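PDB 6RJ1: Mgp-operon protein 3, which probably acts in adhesion of Mycoplasma pneumoniae to host cells, as the extracellular P40/P90 protein, perhaps by binding sugars alongside the P1 adhesin. Local coordinates for residues G155-T160 with A530-T534; P474-Y478 with A490-T496; Q485-T491 with A707-Q712. All blocks are in the same frame, centred on the assembly; numbering follows the deposited sequence.

Interaction 1. Residues G155-T160 with A530-T534; sequences GSLYKT and AQGLT
Q531 reaches from the loop that follows helix 503-511 to the first turn of helix 157-163, and its amide oxygen takes the backbone N-H of S156. The bond from S156 N to Q531 OE1 is 2.8 Å, lies in the carbonyl plane and uses a lone pair. The glutamine can make it because its chain folds back at chi2 (-51°), which turns OE1 toward the residue just ahead of the helix. The packed part centres on Q531: T160 slides past it in the opposite direction, T160 OG1 lying 3.2 Å from Q531 CG and hydrogen-bonded to the carbonyl of S526. G155 meets the loop backbone, its CA making a CH...O contact of 3.3 Å with Q531 O. S156 is the N-cap, its OG accepting from K159 N at 3.1 Å, so the side chain and the backbone N-H of one residue serve the helix start and the loop separately. A second, apolar patch has L157 and L533 crossing at about a right angle, with CD1 to CD1 at 3.7 Å. The contact loosens at both ends: G532 is exposed at one, and at the other the K159 chain leads away from Q531 to a salt bridge with E142. On the far side of the helix Y158 meets F66; the loop runs on to strand 538-546, and T534 is tied by a backbone hydrogen bond to A494, just past strand 487-492.

Interaction 2. Residues P474-Y478 with A490-T496; sequences PSLWY and ATWWAKT
W477 and Y478 pair with W492 and T491 in an antiparallel beta hairpin of strands 477-482 and 487-492, inside a larger mixed sheet. Y478 and T491 form the hydrogen-bonded pair, with T491 N to Y478 O at 2.7 Å; W477 and W492 form the non-hydrogen-bonded one. On the face bearing the two tryptophans, the edge of the W477 six-membered ring is aimed at the face of W492 in an offset edge-to-face pair, planes at 88°, and CE3 comes 3.6 Å from W492 CZ3. The A490 methyl fills the notch beside W477 CD1. On the other face the Y478 ring is a wedge between two surfaces. T491 CB sits over one side in a CH-pi contact, 3.9 Å from the ring centroid, and the W493 indole covers the opposite side, inclined by 34°, with Y478 CD1 standing over the centre of its six-membered ring. Chi1 of 63° puts CG of Y478 between its backbone N and carbonyl carbon, which turns the ring across the partner strand. Past W492, a straight bond from W493 N to L476 O continues the contact beyond the paired residues. Water 1 lies in plane at the edge of the W493 indole, bridging S475 OG, W477 O and W493 NE1. At the tip of the wedge, Y478 OH donates to T496 OG1 at 2.7 Å, and T496 OG1 donates to W492 O.

Interaction 3. Residues Q485-T491 with A707-Q712; sequences QESGKAT and ARENAQ
T491 and A711 bring strand 487-492 and helix 701-712 together, their CA atoms being the nearest across the contact. The T491 hydroxyl donates to the carbonyl oxygen of A707, OG1 to O at 2.7 Å. It comes in from above the carbonyl plane, 57° out of it, while A711 N reaches the same oxygen from the opposite face. With chi1 at -48°, OG1 lies anti to the carbonyl carbon of T491, and CG2 is turned toward N710. The A711 methyl fits into the strand backbone as a small knob, its CB 3.4 Å from both K489 O and A490 O. One residue further along the helix, the chain of Q712 bends at chi2 and carries its amide oxygen back to the strand, where OE1 accepts a weak but straight bond from K489 N at 3.4 Å. K489 runs extended past A711, with its CD 3.6 Å from A711 O. At the outer end R708 and Q485 slide past each other in opposite directions, R708 NH1 approaching Q485 CD at 3.3 Å with the amide and guanidinium planes nearly perpendicular. This is contact without a hydrogen bond. The groups are positioned from further out: Q485 OE1 is held by the backbone N of G482, R708 NE is weakly bonded to Q464, and V723 of strand 723-732 touches T491, A707 and N710. The short strand segment and the helix cross at 86°, their axes 8.1 Å apart at closest approach. At this distance the A711 methyl reaches the strand backbone directly. The chemistry implies that the hydroxyl bond of T491 to an already engaged helical carbonyl is the main polar tie, though it does not use a lone pair, while the glutamine and arginine ends add weaker, partly exposed contacts.

Interaction 2 is wholly buried, with aromatic packing over backbone strand pairing, whereas interactions 1 and 3 lie farther from the centre of the chain and are partly buried, with more polar side chains meeting backbone. Interactions 2 and 3 share A490 and T491: strand 487-492 pairs with 477-482 along its edge and lays its flank on helix 701-712, and Y478 OH also packs on the A707 methyl, 3.5 Å from its CB. Interaction 1 touches interaction 2 from another side, through a probable hydrogen bond from T534 N to A494 O and through L157 against the W492 indole. Interactions 1 and 3 do not touch, their nearest atoms being about 8 Å apart; the hairpin region lies between them.

Interaction 1. Residues G155-T160 with A530-T534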
# COMPACT_ATOMS: atom_id res chain seq x y z
N GLY A 155 -16.25 -4.25 -21.64
CA GLY A 155 -16.04 -3.53 -20.39
C GLY A 155 -15.48 -2.13 -20.58
O GLY A 155 -14.75 -1.87 -21.54
N SER A 156 -15.82 -1.22 -19.66
CA SER A 156 -15.38 0.17 -19.71
C SER A 156 -14.76 0.69 -18.42
O SER A 156 -15.46 0.89 -17.43
CB SER A 156 -16.53 1.07 -20.15
OG SER A 156 -16.21 2.45 -20.05
N LEU A 157 -13.45 0.96 -18.47
CA LEU A 157 -12.71 1.55 -17.36
C LEU A 157 -13.21 2.99 -17.13
O LEU A 157 -13.34 3.41 -15.98
CB LEU A 157 -11.20 1.52 -17.65
CG LEU A 157 -10.23 2.20 -16.66
CD1 LEU A 157 -10.39 1.68 -15.23
CD2 LEU A 157 -8.82 2.02 -17.11
N TYR A 158 -13.55 3.70 -18.22
CA TYR A 158 -14.10 5.05 -18.17
C TYR A 158 -15.35 5.11 -17.28
O TYR A 158 -15.46 6.01 -16.44
CB TYR A 158 -14.40 5.58 -19.58
CG TYR A 158 -14.94 6.99 -19.56
CD1 TYR A 158 -14.11 8.08 -19.35
CD2 TYR A 158 -16.31 7.23 -19.66
CE1 TYR A 158 -14.61 9.38 -19.27
CE2 TYR A 158 -16.83 8.52 -19.59
CZ TYR A 158 -15.97 9.59 -19.38
OH TYR A 158 -16.46 10.86 -19.28
N LYS A 159 -16.27 4.15 -17.45
CA LYS A 159 -17.51 4.06 -16.68
C LYS A 159 -17.23 3.90 -15.19
O LYS A 159 -17.90 4.54 -14.38
CB LYS A 159 -18.43 2.96 -17.21
CG LYS A 159 -19.12 3.34 -18.51
CD LYS A 159 -20.25 2.39 -18.85
CE LYS A 159 -20.90 2.72 -20.18
NZ LYS A 159 -20.12 2.16 -21.32
N THR A 160 -16.21 3.08 -14.83
CA THR A 160 -15.77 2.84 -13.45
C THR A 160 -15.25 4.13 -12.83
O THR A 160 -15.61 4.44 -11.69
CB THR A 160 -14.67 1.76 -13.39
OG1 THR A 160 -15.08 0.60 -14.11
CG2 THR A 160 -14.28 1.38 -11.94
N ALA A 530 -17.78 -6.01 -13.11
CA ALA A 530 -18.72 -5.91 -14.23
C ALA A 530 -18.01 -5.45 -15.50
O ALA A 530 -18.44 -5.82 -16.60
CB ALA A 530 -19.83 -4.93 -13.88
N GLN A 531 -16.91 -4.67 -15.36
CA GLN A 531 -16.13 -4.16 -16.50
C GLN A 531 -15.00 -5.11 -16.93
O GLN A 531 -14.29 -4.83 -17.91
CB GLN A 531 -15.60 -2.74 -16.21
CG GLN A 531 -16.65 -1.75 -15.69
CD GLN A 531 -17.91 -1.69 -16.51
OE1 GLN A 531 -17.87 -1.44 -17.72
NE2 GLN A 531 -19.05 -1.92 -15.87
N GLY A 532 -14.86 -6.22 -16.22
CA GLY A 532 -13.86 -7.25 -16.50
C GLY A 532 -12.46 -6.83 -16.12
O GLY A 532 -11.49 -7.31 -16.71
N LEU A 533 -12.35 -5.93 -15.14
CA LEU A 533 -11.06 -5.45 -14.66
C LEU A 533 -10.67 -6.14 -13.35
O LEU A 533 -11.51 -6.82 -12.74
CB LEU A 533 -11.07 -3.92 -14.55
CG LEU A 533 -11.32 -3.15 -15.88
CD1 LEU A 533 -11.78 -1.75 -15.62
CD2 LEU A 533 -10.11 -3.17 -16.81
N THR A 534 -9.40 -6.05 -12.95
CA THR A 534 -8.91 -6.72 -11.75
C THR A 534 -8.62 -5.67 -10.65
O THR A 534 -9.12 -4.54 -10.73
CB THR A 534 -7.75 -7.69 -12.10
OG1 THR A 534 -7.43 -8.49 -10.96
CG2 THR A 534 -6.49 -6.99 -12.64

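Interaction 2. Residues P474-Y478 with A490-T496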
# COMPACT_ATOMS: atom_id res chain seq x y z
N PRO A 474 -2.72 4.93 -1.72
CA PRO A 474 -2.88 3.93 -2.79
C PRO A 474 -2.65 4.52 -4.18
O PRO A 474 -2.95 5.69 -4.42
CB PRO A 474 -4.32 3.44 -2.60
CG PRO A 474 -5.02 4.56 -1.94
CD PRO A 474 -4.01 5.18 -1.03
N SER A 475 -2.06 3.71 -5.07
CA SER A 475 -1.75 4.10 -6.44
C SER A 475 -2.48 3.19 -7.41
O SER A 475 -2.49 1.97 -7.23
CB SER A 475 -0.24 4.12 -6.68
OG SER A 475 0.35 2.85 -6.50
N LEU A 476 -3.11 3.78 -8.43
CA LEU A 476 -3.92 3.09 -9.43
C LEU A 476 -3.16 2.73 -10.70
O LEU A 476 -3.68 2.00 -11.55
CB LEU A 476 -5.17 3.94 -9.75
CG LEU A 476 -6.40 3.74 -8.84
CD1 LEU A 476 -6.16 4.27 -7.41
CD2 LEU A 476 -7.59 4.45 -9.41
N TRP A 477 -1.93 3.24 -10.84
CA TRP A 477 -1.11 3.00 -12.04
C TRP A 477 0.39 2.98 -11.74
O TRP A 477 0.81 3.33 -10.63
CB TRP A 477 -1.45 4.03 -13.13
CG TRP A 477 -1.35 5.45 -12.65
CD1 TRP A 477 -0.20 6.17 -12.47
CD2 TRP A 477 -2.43 6.31 -12.27
NE1 TRP A 477 -0.51 7.44 -12.03
CE2 TRP A 477 -1.87 7.55 -11.88
CE3 TRP A 477 -3.83 6.17 -12.25
CZ2 TRP A 477 -2.66 8.63 -11.46
CZ3 TRP A 477 -4.61 7.23 -11.82
CH2 TRP A 477 -4.02 8.44 -11.43
N TYR A 478 1.19 2.57 -12.73
CA TYR A 478 2.65 2.49 -12.62
C TYR A 478 3.28 2.69 -13.99
O TYR A 478 2.62 2.49 -15.00
CB TYR A 478 3.08 1.14 -12.02
CG TYR A 478 2.71 -0.07 -12.86
CD1 TYR A 478 1.42 -0.60 -12.82
CD2 TYR A 478 3.65 -0.69 -13.68
CE1 TYR A 478 1.07 -1.70 -13.59
CE2 TYR A 478 3.31 -1.79 -14.46
CZ TYR A 478 2.02 -2.30 -14.40
OH TYR A 478 1.69 -3.40 -15.15
N ALA A 490 1.35 5.68 -18.22
CA ALA A 490 1.33 4.70 -17.14
C ALA A 490 0.45 3.51 -17.53
O ALA A 490 -0.42 3.62 -18.41
CB ALA A 490 0.79 5.34 -15.88
N THR A 491 0.69 2.37 -16.87
CA THR A 491 -0.08 1.14 -17.01
C THR A 491 -1.02 1.09 -15.81
O THR A 491 -0.58 1.31 -14.68
CB THR A 491 0.84 -0.09 -17.02
OG1 THR A 491 1.93 0.12 -17.92
CG2 THR A 491 0.10 -1.39 -17.37
N TRP A 492 -2.31 0.79 -16.05
CA TRP A 492 -3.31 0.67 -14.98
C TRP A 492 -3.08 -0.61 -14.19
O TRP A 492 -2.84 -1.66 -14.79
CB TRP A 492 -4.71 0.61 -15.59
CG TRP A 492 -5.16 1.89 -16.22
CD1 TRP A 492 -5.13 2.20 -17.55
CD2 TRP A 492 -5.73 3.01 -15.55
NE1 TRP A 492 -5.65 3.46 -17.75
CE2 TRP A 492 -6.02 3.98 -16.54
CE3 TRP A 492 -6.04 3.30 -14.21
CZ2 TRP A 492 -6.60 5.22 -16.22
CZ3 TRP A 492 -6.60 4.52 -13.90
CH2 TRP A 492 -6.88 5.46 -14.90
N TRP A 493 -3.19 -0.54 -12.85
CA TRP A 493 -3.09 -1.73 -12.00
C TRP A 493 -4.29 -2.67 -12.25
O TRP A 493 -4.13 -3.89 -12.23
CB TRP A 493 -2.99 -1.37 -10.52
CG TRP A 493 -1.60 -1.07 -10.05
CD1 TRP A 493 -1.16 0.09 -9.50
CD2 TRP A 493 -0.47 -1.96 -10.10
NE1 TRP A 493 0.18 -0.01 -9.18
CE2 TRP A 493 0.63 -1.26 -9.54
CE3 TRP A 493 -0.28 -3.28 -10.54
CZ2 TRP A 493 1.90 -1.83 -9.43
CZ3 TRP A 493 0.98 -3.85 -10.42
CH2 TRP A 493 2.06 -3.13 -9.89
N ALA A 494 -5.48 -2.08 -12.54
CA ALA A 494 -6.73 -2.79 -12.86
C ALA A 494 -6.61 -3.60 -14.14
O ALA A 494 -7.42 -4.50 -14.37
CB ALA A 494 -7.88 -1.80 -12.96
N LYS A 495 -5.62 -3.28 -14.99
CA LYS A 495 -5.34 -3.98 -16.25
C LYS A 495 -4.08 -4.88 -16.09
O LYS A 495 -3.61 -5.45 -17.08
CB LYS A 495 -5.19 -3.00 -17.41
CG LYS A 495 -6.52 -2.49 -17.95
CD LYS A 495 -6.36 -1.32 -18.91
CE LYS A 495 -6.08 -1.74 -20.33
NZ LYS A 495 -6.31 -0.62 -21.30
N THR A 496 -3.55 -5.00 -14.85
CA THR A 496 -2.41 -5.86 -14.54
C THR A 496 -2.87 -6.98 -13.62
O THR A 496 -3.05 -6.78 -12.41
CB THR A 496 -1.22 -5.06 -13.98
OG1 THR A 496 -0.95 -3.94 -14.81
CG2 THR A 496 0.04 -5.91 -13.87
O HOH W 1 2.02 2.23 -8.47
O HOH W 2 -5.95 0.62 -11.51

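Interaction 3. Residues Q485-T491 with A707-Q712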
# COMPACT_ATOMS: atom_id res chain seq x y z
N GLN A 485 12.98 7.00 -24.91
CA GLN A 485 11.69 7.70 -25.10
C GLN A 485 11.70 9.14 -24.54
O GLN A 485 12.47 9.44 -23.64
CB GLN A 485 10.54 6.91 -24.46
CG GLN A 485 10.10 5.66 -25.22
CD GLN A 485 8.81 5.05 -24.68
OE1 GLN A 485 8.56 4.98 -23.47
NE2 GLN A 485 7.96 4.57 -25.59
N GLU A 486 10.82 10.00 -25.08
CA GLU A 486 10.65 11.40 -24.65
C GLU A 486 9.64 11.45 -23.50
O GLU A 486 9.72 12.33 -22.64
CB GLU A 486 10.15 12.27 -25.81
CG GLU A 486 11.22 12.70 -26.80
CD GLU A 486 11.91 14.02 -26.49
OE1 GLU A 486 12.72 14.07 -25.54
OE2 GLU A 486 11.65 15.00 -27.22
N SER A 487 8.67 10.53 -23.52
CA SER A 487 7.60 10.39 -22.55
C SER A 487 7.07 8.95 -22.56
O SER A 487 7.43 8.15 -23.43
CB SER A 487 6.48 11.39 -22.83
OG SER A 487 5.26 10.80 -23.26
N GLY A 488 6.21 8.63 -21.59
CA GLY A 488 5.60 7.32 -21.48
C GLY A 488 4.38 7.34 -20.59
O GLY A 488 4.42 7.89 -19.49
N LYS A 489 3.27 6.75 -21.08
CA LYS A 489 2.00 6.65 -20.36
C LYS A 489 2.12 5.56 -19.31
O LYS A 489 2.91 4.62 -19.48
CB LYS A 489 0.84 6.30 -21.31
CG LYS A 489 0.43 7.42 -22.25
CD LYS A 489 -0.46 6.89 -23.35
CE LYS A 489 -0.80 7.97 -24.34
NZ LYS A 489 -1.82 7.54 -25.31
N ALA A 490 1.35 5.68 -18.22
CA ALA A 490 1.33 4.70 -17.14
C ALA A 490 0.45 3.51 -17.53
O ALA A 490 -0.42 3.62 -18.41
CB ALA A 490 0.79 5.34 -15.88
N THR A 491 0.69 2.37 -16.87
CA THR A 491 -0.08 1.14 -17.01
C THR A 491 -1.02 1.09 -15.81
O THR A 491 -0.58 1.31 -14.68
CB THR A 491 0.84 -0.09 -17.02
OG1 THR A 491 1.93 0.12 -17.92
CG2 THR A 491 0.10 -1.39 -17.37
N ALA A 707 3.59 -4.57 -20.13
CA ALA A 707 3.03 -3.45 -19.38
C ALA A 707 3.26 -2.14 -20.13
O ALA A 707 2.36 -1.29 -20.13
CB ALA A 707 3.65 -3.39 -17.99
N ARG A 708 4.42 -1.98 -20.80
CA ARG A 708 4.74 -0.79 -21.60
C ARG A 708 3.85 -0.76 -22.85
O ARG A 708 3.30 0.29 -23.17
CB ARG A 708 6.24 -0.75 -21.97
CG ARG A 708 6.59 0.25 -23.07
CD ARG A 708 7.86 1.02 -22.81
NE ARG A 708 9.05 0.27 -23.19
CZ ARG A 708 10.00 0.72 -23.99
NH1 ARG A 708 9.90 1.93 -24.54
NH2 ARG A 708 11.06 -0.03 -24.27
N GLU A 709 3.70 -1.92 -23.52
CA GLU A 709 2.87 -2.08 -24.72
C GLU A 709 1.40 -1.83 -24.40
O GLU A 709 0.74 -1.11 -25.16
CB GLU A 709 3.09 -3.46 -25.35
CG GLU A 709 4.39 -3.57 -26.14
CD GLU A 709 4.83 -4.95 -26.60
OE1 GLU A 709 4.14 -5.95 -26.28
OE2 GLU A 709 5.89 -5.03 -27.27
N ASN A 710 0.91 -2.37 -23.27
CA ASN A 710 -0.47 -2.17 -22.78
C ASN A 710 -0.75 -0.69 -22.49
O ASN A 710 -1.86 -0.23 -22.73
CB ASN A 710 -0.72 -3.03 -21.55
CG ASN A 710 -2.07 -2.88 -20.91
OD1 ASN A 710 -3.04 -3.51 -21.29
ND2 ASN A 710 -2.14 -2.08 -19.88
N ALA A 711 0.26 0.05 -21.99
CA ALA A 711 0.15 1.48 -21.69
C ALA A 711 0.10 2.33 -22.96
O ALA A 711 -0.66 3.31 -23.02
CB ALA A 711 1.32 1.91 -20.82
N GLN A 712 0.89 1.96 -23.99
CA GLN A 712 1.02 2.67 -25.26
C GLN A 712 -0.16 2.46 -26.22
O GLN A 712 -0.28 3.22 -27.18
CB GLN A 712 2.36 2.32 -25.94
CG GLN A 712 3.43 3.42 -25.83
CD GLN A 712 3.82 3.83 -24.41
OE1 GLN A 712 3.52 4.94 -23.95
NE2 GLN A 712 4.52 2.95 -23.69